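Local atomic coordinates of DNA helicase RecQ (Deinococcus radiodurans, PDB entry 4Q48), a protein that probably couples ATP hydrolysis to 3'-5' translocation and unwinding of duplex DNA, here as the catalytic core of helicase, zinc-binding and RQC regions. Residues Leu15-Trp20 against Gln57-Leu62; Ala378-Arg383 against Cys398-Cys404; Pro408-Thr414 against Gln505-Glu511. Numbering follows the deposited sequence.

Interaction 1: Leu15-Trp20 against Gln57-Leu62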
loop_
_atom_site.group_PDB
_atom_site.type_symbol
_atom_site.label_atom_id
_atom_site.label_comp_id
_atom_site.label_asym_id
_atom_site.label_seq_id
_atom_site.Cartn_x
_atom_site.Cartn_y
_atom_site.Cartn_z
ATOM N N LEU A 15 -11.328 12.407 25.692
ATOM C CA LEU A 15 -11.002 13.307 24.594
ATOM C C LEU A 15 -11.522 12.739 23.280
ATOM O O LEU A 15 -11.969 13.483 22.409
ATOM C CB LEU A 15 -9.492 13.563 24.515
ATOM C CG LEU A 15 -8.918 14.584 25.508
ATOM C CD1 LEU A 15 -7.405 14.562 25.484
ATOM C CD2 LEU A 15 -9.413 15.984 25.237
ATOM N N LEU A 16 -11.468 11.414 23.161
ATOM C CA LEU A 16 -11.938 10.721 21.970
ATOM C C LEU A 16 -13.326 11.203 21.573
ATOM O O LEU A 16 -13.539 11.582 20.420
ATOM C CB LEU A 16 -11.932 9.205 22.190
ATOM C CG LEU A 16 -12.219 8.338 20.961
ATOM C CD1 LEU A 16 -11.198 8.631 19.885
ATOM C CD2 LEU A 16 -12.179 6.855 21.326
ATOM N N GLN A 17 -14.281 11.198 22.494
ATOM C CA GLN A 17 -15.620 11.576 22.068
ATOM C C GLN A 17 -16.009 13.022 22.437
ATOM O O GLN A 17 -16.985 13.551 21.898
ATOM C CB GLN A 17 -16.672 10.595 22.580
ATOM C CG GLN A 17 -17.922 10.674 21.693
ATOM C CD GLN A 17 -18.835 9.474 21.769
ATOM O OE1 GLN A 17 -18.763 8.667 22.694
ATOM N NE2 GLN A 17 -19.696 9.339 20.769
ATOM N N THR A 18 -15.245 13.695 23.291
ATOM C CA THR A 18 -15.497 15.128 23.475
ATOM C C THR A 18 -14.959 15.927 22.284
ATOM O O THR A 18 -15.189 17.138 22.181
ATOM C CB THR A 18 -14.872 15.688 24.793
ATOM O OG1 THR A 18 -15.456 16.960 25.099
ATOM C CG2 THR A 18 -13.375 15.880 24.660
ATOM N N ILE A 19 -14.242 15.249 21.387
ATOM C CA ILE A 19 -13.656 15.904 20.219
ATOM C C ILE A 19 -13.998 15.223 18.899
ATOM O O ILE A 19 -14.481 15.877 17.979
ATOM C CB ILE A 19 -12.115 16.018 20.374
ATOM C CG1 ILE A 19 -11.794 17.001 21.505
ATOM C CG2 ILE A 19 -11.465 16.519 19.101
ATOM C CD1 ILE A 19 -10.372 16.971 21.956
ATOM N N TRP A 20 -13.766 13.917 18.801
ATOM C CA TRP A 20 -13.949 13.208 17.525
ATOM C C TRP A 20 -15.398 12.751 17.317
ATOM O O TRP A 20 -15.930 12.800 16.204
ATOM C CB TRP A 20 -13.028 11.989 17.455
ATOM C CG TRP A 20 -11.728 12.193 16.735
ATOM C CD1 TRP A 20 -11.442 11.886 15.436
ATOM C CD2 TRP A 20 -10.538 12.750 17.288
ATOM N NE1 TRP A 20 -10.136 12.206 15.151
ATOM C CE2 TRP A 20 -9.562 12.744 16.270
ATOM C CE3 TRP A 20 -10.201 13.256 18.548
ATOM C CZ2 TRP A 20 -8.269 13.222 16.475
ATOM C CZ3 TRP A 20 -8.920 13.731 18.754
ATOM C CH2 TRP A 20 -7.965 13.712 17.719
ATOM N N GLN A 57 -2.685 12.732 16.633
ATOM C CA GLN A 57 -3.413 13.902 17.118
ATOM C C GLN A 57 -3.870 13.718 18.555
ATOM O O GLN A 57 -3.749 14.615 19.382
ATOM C CB GLN A 57 -4.621 14.159 16.231
ATOM C CG GLN A 57 -4.272 14.699 14.864
ATOM C CD GLN A 57 -5.471 14.747 13.949
ATOM O OE1 GLN A 57 -6.419 13.984 14.104
ATOM N NE2 GLN A 57 -5.454 15.670 13.015
ATOM N N LEU A 58 -4.380 12.533 18.857
ATOM C CA LEU A 58 -4.878 12.241 20.189
ATOM C C LEU A 58 -3.708 12.130 21.183
ATOM O O LEU A 58 -3.743 12.761 22.239
ATOM C CB LEU A 58 -5.740 10.973 20.164
ATOM C CG LEU A 58 -6.483 10.531 21.415
ATOM C CD1 LEU A 58 -7.038 11.713 22.166
ATOM C CD2 LEU A 58 -7.606 9.598 21.012
ATOM N N PRO A 59 -2.667 11.336 20.849
ATOM C CA PRO A 59 -1.497 11.392 21.729
ATOM C C PRO A 59 -0.939 12.815 21.901
ATOM O O PRO A 59 -0.504 13.143 23.006
ATOM C CB PRO A 59 -0.482 10.492 21.014
ATOM C CG PRO A 59 -1.316 9.546 20.227
ATOM C CD PRO A 59 -2.492 10.338 19.774
ATOM N N SER A 60 -0.940 13.642 20.857
ATOM C CA SER A 60 -0.470 15.015 21.019
ATOM C C SER A 60 -1.322 15.772 22.057
ATOM O O SER A 60 -0.817 16.623 22.804
ATOM C CB SER A 60 -0.443 15.752 19.684
ATOM O OG SER A 60 0.432 15.119 18.742
ATOM N N LEU A 61 -2.597 15.433 22.152
ATOM C CA LEU A 61 -3.438 16.070 23.160
ATOM C C LEU A 61 -3.185 15.486 24.549
ATOM O O LEU A 61 -3.377 16.154 25.573
ATOM C CB LEU A 61 -4.918 15.935 22.813
ATOM C CG LEU A 61 -5.375 16.703 21.576
ATOM C CD1 LEU A 61 -6.892 16.612 21.446
ATOM C CD2 LEU A 61 -4.876 18.149 21.570
ATOM N N LEU A 62 -2.787 14.225 24.590
ATOM C CA LEU A 62 -2.601 13.562 25.873
ATOM C C LEU A 62 -1.281 13.940 26.549
ATOM O O LEU A 62 -1.225 14.078 27.768
ATOM C CB LEU A 62 -2.723 12.047 25.704
ATOM C CG LEU A 62 -4.184 11.693 25.443
ATOM C CD1 LEU A 62 -4.354 10.316 24.803
ATOM C CD2 LEU A 62 -4.969 11.791 26.740
#

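Interaction 2: Ala378-Arg383 against Cys398-Cys404. With ZN (zinc ion), chain C.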
loop_
_atom_site.group_PDB
_atom_site.type_symbol
_atom_site.label_atom_id
_atom_site.label_comp_id
_atom_site.label_asym_id
_atom_site.label_seq_id
_atom_site.Cartn_x
_atom_site.Cartn_y
_atom_site.Cartn_z
ATOM N N ALA A 378 -3.947 -15.167 -8.930
ATOM C CA ALA A 378 -4.115 -15.948 -7.704
ATOM C C ALA A 378 -4.845 -17.264 -7.926
ATOM O O ALA A 378 -5.844 -17.349 -8.657
ATOM C CB ALA A 378 -4.822 -15.142 -6.659
ATOM N N ALA A 379 -4.308 -18.316 -7.325
ATOM C CA ALA A 379 -4.900 -19.635 -7.483
ATOM C C ALA A 379 -5.735 -19.899 -6.242
ATOM O O ALA A 379 -6.612 -20.736 -6.217
ATOM C CB ALA A 379 -3.837 -20.660 -7.668
ATOM N N THR A 380 -5.488 -19.094 -5.231
ATOM C CA THR A 380 -6.271 -19.100 -4.013
ATOM C C THR A 380 -6.764 -17.687 -3.789
ATOM O O THR A 380 -6.255 -16.761 -4.402
ATOM C CB THR A 380 -5.421 -19.592 -2.808
ATOM O OG1 THR A 380 -4.188 -18.831 -2.728
ATOM C CG2 THR A 380 -5.059 -21.062 -2.988
ATOM N N CYS A 381 -7.746 -17.538 -2.911
ATOM C CA CYS A 381 -8.386 -16.254 -2.548
ATOM C C CYS A 381 -7.629 -14.983 -2.925
ATOM O O CYS A 381 -6.489 -14.796 -2.483
ATOM C CB CYS A 381 -8.631 -16.259 -1.048
ATOM S SG CYS A 381 -9.476 -14.811 -0.373
ATOM N N ARG A 382 -8.232 -14.134 -3.761
ATOM C CA ARG A 382 -7.580 -12.882 -4.172
ATOM C C ARG A 382 -7.354 -11.946 -3.004
ATOM O O ARG A 382 -6.350 -11.254 -2.965
ATOM C CB ARG A 382 -8.402 -12.091 -5.176
ATOM C CG ARG A 382 -9.003 -12.845 -6.270
ATOM C CD ARG A 382 -9.288 -11.880 -7.354
ATOM N NE ARG A 382 -8.125 -11.898 -8.203
ATOM C CZ ARG A 382 -7.988 -12.753 -9.199
ATOM N NH1 ARG A 382 -8.971 -13.607 -9.471
ATOM N NH2 ARG A 382 -6.886 -12.735 -9.924
ATOM N N ARG A 383 -8.329 -11.893 -2.094
ATOM C CA ARG A 383 -8.317 -10.928 -1.005
ATOM C C ARG A 383 -7.092 -11.175 -0.128
ATOM O O ARG A 383 -6.338 -10.250 0.142
ATOM C CB ARG A 383 -9.607 -11.012 -0.175
ATOM C CG ARG A 383 -9.927 -9.752 0.634
ATOM C CD ARG A 383 -11.187 -9.885 1.449
ATOM N NE ARG A 383 -12.368 -10.012 0.615
ATOM C CZ ARG A 383 -13.130 -8.987 0.243
ATOM N NH1 ARG A 383 -12.816 -7.766 0.652
ATOM N NH2 ARG A 383 -14.211 -9.181 -0.523
ATOM N N CYS A 398 -11.746 -15.584 2.012
ATOM C CA CYS A 398 -12.790 -14.617 2.325
ATOM C C CYS A 398 -14.207 -15.060 1.931
ATOM O O CYS A 398 -15.156 -14.789 2.662
ATOM C CB CYS A 398 -12.482 -13.275 1.666
ATOM S SG CYS A 398 -12.760 -13.257 -0.117
ATOM N N GLY A 399 -14.362 -15.758 0.808
ATOM C CA GLY A 399 -15.693 -16.158 0.393
ATOM C C GLY A 399 -16.443 -15.048 -0.324
ATOM O O GLY A 399 -17.649 -15.140 -0.556
ATOM N N ASN A 400 -15.738 -13.973 -0.653
ATOM C CA ASN A 400 -16.348 -12.896 -1.407
ATOM C C ASN A 400 -15.390 -12.398 -2.483
ATOM O O ASN A 400 -15.277 -11.198 -2.726
ATOM C CB ASN A 400 -16.747 -11.747 -0.496
ATOM C CG ASN A 400 -17.825 -10.875 -1.106
ATOM O OD1 ASN A 400 -18.745 -11.384 -1.759
ATOM N ND2 ASN A 400 -17.708 -9.547 -0.926
ATOM N N CYS A 401 -14.720 -13.325 -3.155
ATOM C CA CYS A 401 -13.933 -12.956 -4.323
ATOM C C CYS A 401 -14.162 -14.011 -5.403
ATOM O O CYS A 401 -14.662 -15.108 -5.108
ATOM C CB CYS A 401 -12.448 -12.817 -3.970
ATOM S SG CYS A 401 -11.619 -14.352 -3.691
ATOM N N ASP A 402 -13.868 -13.665 -6.655
ATOM C CA ASP A 402 -14.155 -14.589 -7.738
ATOM C C ASP A 402 -13.367 -15.886 -7.627
ATOM O O ASP A 402 -13.870 -16.932 -8.002
ATOM C CB ASP A 402 -13.921 -13.932 -9.088
ATOM C CG ASP A 402 -12.509 -13.458 -9.273
ATOM O OD1 ASP A 402 -11.708 -13.503 -8.298
ATOM O OD2 ASP A 402 -12.217 -13.000 -10.400
ATOM N N VAL A 403 -12.158 -15.841 -7.082
ATOM C CA VAL A 403 -11.399 -17.069 -6.874
ATOM C C VAL A 403 -12.067 -17.979 -5.849
ATOM O O VAL A 403 -12.216 -19.181 -6.084
ATOM C CB VAL A 403 -9.959 -16.751 -6.404
ATOM C CG1 VAL A 403 -9.259 -17.996 -5.865
ATOM C CG2 VAL A 403 -9.167 -16.099 -7.530
ATOM N N CYS A 404 -12.485 -17.389 -4.725
ATOM C CA CYS A 404 -13.178 -18.109 -3.653
ATOM C C CYS A 404 -14.497 -18.734 -4.140
ATOM O O CYS A 404 -14.798 -19.891 -3.835
ATOM C CB CYS A 404 -13.453 -17.171 -2.475
ATOM S SG CYS A 404 -12.226 -17.152 -1.224
HETATM ZN ZN ZN C . -11.587 -14.856 -1.439
#

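Interaction 3: Pro408-Thr414 against Gln505-Glu511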
loop_
_atom_site.group_PDB
_atom_site.type_symbol
_atom_site.label_atom_id
_atom_site.label_comp_id
_atom_site.label_asym_id
_atom_site.label_seq_id
_atom_site.Cartn_x
_atom_site.Cartn_y
_atom_site.Cartn_z
ATOM N N PRO A 408 -10.596 -21.889 -9.501
ATOM C CA PRO A 408 -10.054 -22.379 -10.772
ATOM C C PRO A 408 -9.399 -23.746 -10.574
ATOM O O PRO A 408 -9.214 -24.150 -9.424
ATOM C CB PRO A 408 -9.039 -21.287 -11.164
ATOM C CG PRO A 408 -8.792 -20.469 -9.917
ATOM C CD PRO A 408 -9.635 -21.012 -8.801
ATOM N N ARG A 409 -9.066 -24.456 -11.652
ATOM C CA ARG A 409 -8.411 -25.754 -11.499
ATOM C C ARG A 409 -6.938 -25.499 -11.163
ATOM O O ARG A 409 -6.275 -24.630 -11.775
ATOM C CB ARG A 409 -8.562 -26.639 -12.733
ATOM C CG ARG A 409 -9.916 -26.544 -13.429
ATOM C CD ARG A 409 -10.092 -27.558 -14.583
ATOM N NE ARG A 409 -9.735 -28.928 -14.201
ATOM C CZ ARG A 409 -8.836 -29.679 -14.837
ATOM N NH1 ARG A 409 -8.182 -29.189 -15.893
ATOM N NH2 ARG A 409 -8.589 -30.918 -14.411
ATOM N N VAL A 410 -6.441 -26.210 -10.150
ATOM C CA VAL A 410 -5.104 -25.926 -9.669
ATOM C C VAL A 410 -4.133 -27.098 -9.739
ATOM O O VAL A 410 -4.483 -28.251 -9.522
ATOM C CB VAL A 410 -5.150 -25.405 -8.217
ATOM C CG1 VAL A 410 -5.846 -24.051 -8.163
ATOM C CG2 VAL A 410 -5.822 -26.403 -7.294
ATOM N N ARG A 411 -2.892 -26.775 -10.056
ATOM C CA ARG A 411 -1.809 -27.719 -9.873
ATOM C C ARG A 411 -1.245 -27.615 -8.442
ATOM O O ARG A 411 -0.991 -26.515 -7.944
ATOM C CB ARG A 411 -0.718 -27.455 -10.903
ATOM C CG ARG A 411 -1.251 -27.320 -12.297
ATOM C CD ARG A 411 -0.212 -26.702 -13.166
ATOM N NE ARG A 411 1.085 -27.348 -12.979
ATOM C CZ ARG A 411 2.246 -26.787 -13.316
ATOM N NH1 ARG A 411 2.256 -25.555 -13.833
ATOM N NH2 ARG A 411 3.389 -27.445 -13.117
ATOM N N ASP A 412 -1.061 -28.753 -7.776
ATOM C CA ASP A 412 -0.517 -28.736 -6.426
ATOM C C ASP A 412 0.998 -28.954 -6.520
ATOM O O ASP A 412 1.459 -29.990 -6.985
ATOM C CB ASP A 412 -1.156 -29.795 -5.529
ATOM C CG ASP A 412 -0.724 -29.659 -4.078
ATOM O OD1 ASP A 412 0.424 -29.209 -3.858
ATOM O OD2 ASP A 412 -1.507 -30.017 -3.147
ATOM N N LEU A 413 1.767 -27.967 -6.078
ATOM C CA LEU A 413 3.208 -28.064 -6.138
ATOM C C LEU A 413 3.789 -27.884 -4.739
ATOM O O LEU A 413 4.925 -27.488 -4.576
ATOM C CB LEU A 413 3.774 -27.038 -7.113
ATOM C CG LEU A 413 3.615 -27.446 -8.569
ATOM C CD1 LEU A 413 3.957 -26.296 -9.477
ATOM C CD2 LEU A 413 4.525 -28.609 -8.840
ATOM N N THR A 414 2.973 -28.184 -3.737
ATOM C CA THR A 414 3.339 -28.091 -2.331
ATOM C C THR A 414 4.598 -28.900 -1.998
ATOM O O THR A 414 5.476 -28.436 -1.289
ATOM C CB THR A 414 2.169 -28.572 -1.469
ATOM O OG1 THR A 414 1.015 -27.741 -1.707
ATOM C CG2 THR A 414 2.550 -28.605 -0.014
ATOM N N GLN A 505 0.341 -25.335 4.822
ATOM C CA GLN A 505 -0.020 -24.501 3.682
ATOM C C GLN A 505 0.418 -25.143 2.355
ATOM O O GLN A 505 1.408 -25.878 2.301
ATOM C CB GLN A 505 0.590 -23.107 3.829
ATOM C CG GLN A 505 -0.315 -22.099 4.542
ATOM C CD GLN A 505 0.445 -20.854 5.051
ATOM O OE1 GLN A 505 1.288 -20.285 4.340
ATOM N NE2 GLN A 505 0.109 -20.405 6.275
ATOM N N LYS A 506 -0.324 -24.849 1.290
ATOM C CA LYS A 506 -0.122 -25.475 -0.008
ATOM C C LYS A 506 0.397 -24.451 -1.008
ATOM O O LYS A 506 0.069 -23.271 -0.912
ATOM C CB LYS A 506 -1.425 -26.065 -0.561
ATOM C CG LYS A 506 -1.984 -27.302 0.090
ATOM C CD LYS A 506 -3.314 -27.669 -0.587
ATOM C CE LYS A 506 -4.157 -28.718 0.183
ATOM N NZ LYS A 506 -3.677 -30.149 0.130
ATOM N N LEU A 507 1.205 -24.893 -1.969
ATOM C CA LEU A 507 1.547 -24.036 -3.109
ATOM C C LEU A 507 0.736 -24.415 -4.346
ATOM O O LEU A 507 0.936 -25.490 -4.889
ATOM C CB LEU A 507 3.020 -24.141 -3.440
ATOM C CG LEU A 507 3.414 -23.369 -4.684
ATOM C CD1 LEU A 507 3.149 -21.885 -4.450
ATOM C CD2 LEU A 507 4.860 -23.627 -5.066
ATOM N N LEU A 508 -0.203 -23.576 -4.782
ATOM C CA LEU A 508 -1.027 -23.909 -5.954
ATOM C C LEU A 508 -0.811 -22.945 -7.112
ATOM O O LEU A 508 -0.945 -21.746 -6.957
ATOM C CB LEU A 508 -2.508 -23.920 -5.589
ATOM C CG LEU A 508 -2.920 -24.674 -4.309
ATOM C CD1 LEU A 508 -4.438 -24.760 -4.147
ATOM C CD2 LEU A 508 -2.311 -26.070 -4.277
ATOM N N LEU A 509 -0.556 -23.485 -8.295
ATOM C CA LEU A 509 -0.553 -22.710 -9.518
ATOM C C LEU A 509 -1.854 -22.984 -10.309
ATOM O O LEU A 509 -2.493 -24.051 -10.160
ATOM C CB LEU A 509 0.667 -23.047 -10.372
ATOM C CG LEU A 509 1.998 -22.338 -10.089
ATOM C CD1 LEU A 509 2.594 -22.713 -8.713
ATOM C CD2 LEU A 509 2.984 -22.615 -11.191
ATOM N N ARG A 510 -2.280 -22.001 -11.103
ATOM C CA ARG A 510 -3.433 -22.195 -11.989
ATOM C C ARG A 510 -3.099 -23.289 -12.974
ATOM O O ARG A 510 -1.948 -23.352 -13.421
ATOM C CB ARG A 510 -3.770 -20.908 -12.706
ATOM C CG ARG A 510 -4.748 -20.097 -11.935
ATOM C CD ARG A 510 -4.849 -18.717 -12.504
ATOM N NE ARG A 510 -5.890 -17.992 -11.789
ATOM C CZ ARG A 510 -7.146 -17.865 -12.208
ATOM N NH1 ARG A 510 -7.517 -18.371 -13.385
ATOM N NH2 ARG A 510 -8.014 -17.199 -11.451
ATOM N N GLU A 511 -4.073 -24.154 -13.294
ATOM C CA GLU A 511 -3.832 -25.260 -14.238
ATOM C C GLU A 511 -3.413 -24.824 -15.640
ATOM O O GLU A 511 -2.572 -25.491 -16.221
ATOM C CB GLU A 511 -5.049 -26.175 -14.319
ATOM C CG GLU A 511 -4.806 -27.551 -14.988
ATOM C CD GLU A 511 -3.984 -28.535 -14.144
ATOM O OE1 GLU A 511 -4.526 -29.150 -13.190
ATOM O OE2 GLU A 511 -2.794 -28.722 -14.456
#

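Interaction 1: Leu15-Trp20 against Gln57-Leu62
Two helices meet here through aliphatic side chains and one indole. The short axes are 11.2 Å apart at closest approach, with 115° between their directions. Leu-15 and Leu-61 share the m,t rotamer and their CA-to-CB bonds point across the contact. Leu-15 CD1 lies 3.9 Å from Leu-61 CB and 3.9 Å from Leu-62 CD2. Leu-16 and Leu-58 are both t,p and start out sideways. Their branches still meet, with Leu-16 CD1 3.9 Å from Leu-58 CD2. Ile-19, in the m,t rotamer, brings CD1 to 3.5 Å from Leu-61 CD1. Trp-20 has chi1 at -96°, between wells, and its six-membered ring reaches Gln-57 and Leu-58. Its CZ2 is 3.1 Å from Gln-57 OE1, which sits at the ring edge. Trp-20 CH2 is 4.3 Å from Leu-58 CB. No hydrogen bond crosses; most contacts join apolar side chains. Gln-57 NE2 bonds to Tyr-119 OH, and the side chains of Gln-57 and Ser-53, an ADP-binding residue, lie about 3 Å apart. Helix 50-62 follows the phosphate-binding P-loop of the first RecA-like domain. Helix 10-20 packs on it beside Phe-25, while Pro-59 and Ser-60 face strand 139-145 of the parallel sheet.

Interaction 2: Ala378-Arg383 against Cys398-Cys404
Ala-378 opens the first segment, with its O 3.7 Å from Val-403 CG2. That carbonyl probably also accepts a hydrogen bond from Arg-510 NE. Ala-379 and Thr-380 point their CB atoms away, so backbone atoms make their closest contacts. Val-403 CG1 is 3.8 Å from Ala-379 O and 3.3 Å from Thr-380 C. Val-403 has the most surface covered in this contact. Cys-381 comes next, at the N-cap of helix 382-389. Its SG binds the zinc ion at 2.4 Å and accepts a hydrogen bond from Cys-398 N at 3.4 Å. Cys-398 SG and Cys-404 SG each bind ZN at 2.4 Å, and Cys-401 SG at 2.3 Å. In this Cys4 site of the RecQ zinc-binding region, one zinc ion ties the turn before helix 382-389 to loop 398-401 and helix 402-405. Further N-H groups point at the thiolates: Asn-400 N to Cys-398 SG (3.1 Å), Gly-399 N to Cys-404 SG (3.3 Å) and Cys-404 N to Cys-401 SG (3.3 Å). The last caps helix 402-405. Arg-382 N adds a weak bond to Cys-401 SG at 3.4 Å. Arg-382 NH1 forms a salt bridge with Asp-402 OD1 at 3.0 Å; Asp-402 OD2 accepts from Val-216 N of strand 212-218. The CA-to-CB bond of Arg-383 points toward the second segment. Its NE donates to Cys-398 SG at 3.3 Å and its NH2 to Asn-400 O at 3.2 Å. NH2 also bonds to Ile-212 O, and NH1 forms a salt bridge with Asp-208, at the start of the second RecA-like domain.

Interaction 3: Pro408-Thr414 against Gln505-Glu511
Arg-411, Glu-511 and Leu-509 have the most surface covered in this two-stranded antiparallel sheet. Arg-411 and Leu-509 form a hydrogen-bonded pair. Arg-411 N donates to Leu-509 O at 2.8 Å, and Leu-509 N to Arg-411 O at 3.1 Å. Their side chains share one face. Leu-509 CD1 meets Leu-413 CD1 there at 3.9 Å, and Leu-509 also packs on Ser-472 and Gln-476 of helix 467-479. Glu-511 fixes one end, where its N donates to Arg-409 O at 2.7 Å. Glu-511 OE2 lies 3.0 Å from Arg-411 CG but 4.4 Å from Arg-411 NE, beyond salt-bridge range. At the other end Leu-413 N donates to Leu-507 O at 2.9 Å, and Leu-507 N to Thr-414 OG1 at 2.9 Å. Asp-412 OD1 accepts from Thr-414 N at 2.8 Å, an Asx turn at the start of helix 414-426. The segments, 91 residues apart, pair within the RQC domain, a winged-helix fold in this family. Main-chain hydrogen bonds supply most polar links between the segments. The salt bridge of Asp-412 OD2 with Lys-506 NZ is long, at 3.9 Å. The pairing of the strands thus probably depends little on charge.

How the interactions relate
The three contacts follow one another along the chain. Interaction 1 lies in the first RecA-like domain, on helices 10-20 and 50-62. Its centre is 39 Å from that of interaction 2 and 49 Å from that of interaction 3, and it touches neither. Interactions 2 and 3 have centres 14 Å apart and do touch. Helix 402-405 of the zinc site leads into strand 410-412, and the loop before Cys-381 touches strand 508-510. The two-stranded sheet of the RQC domain thus touches the zinc-binding region directly, while the contact near the nucleotide site is remote from both.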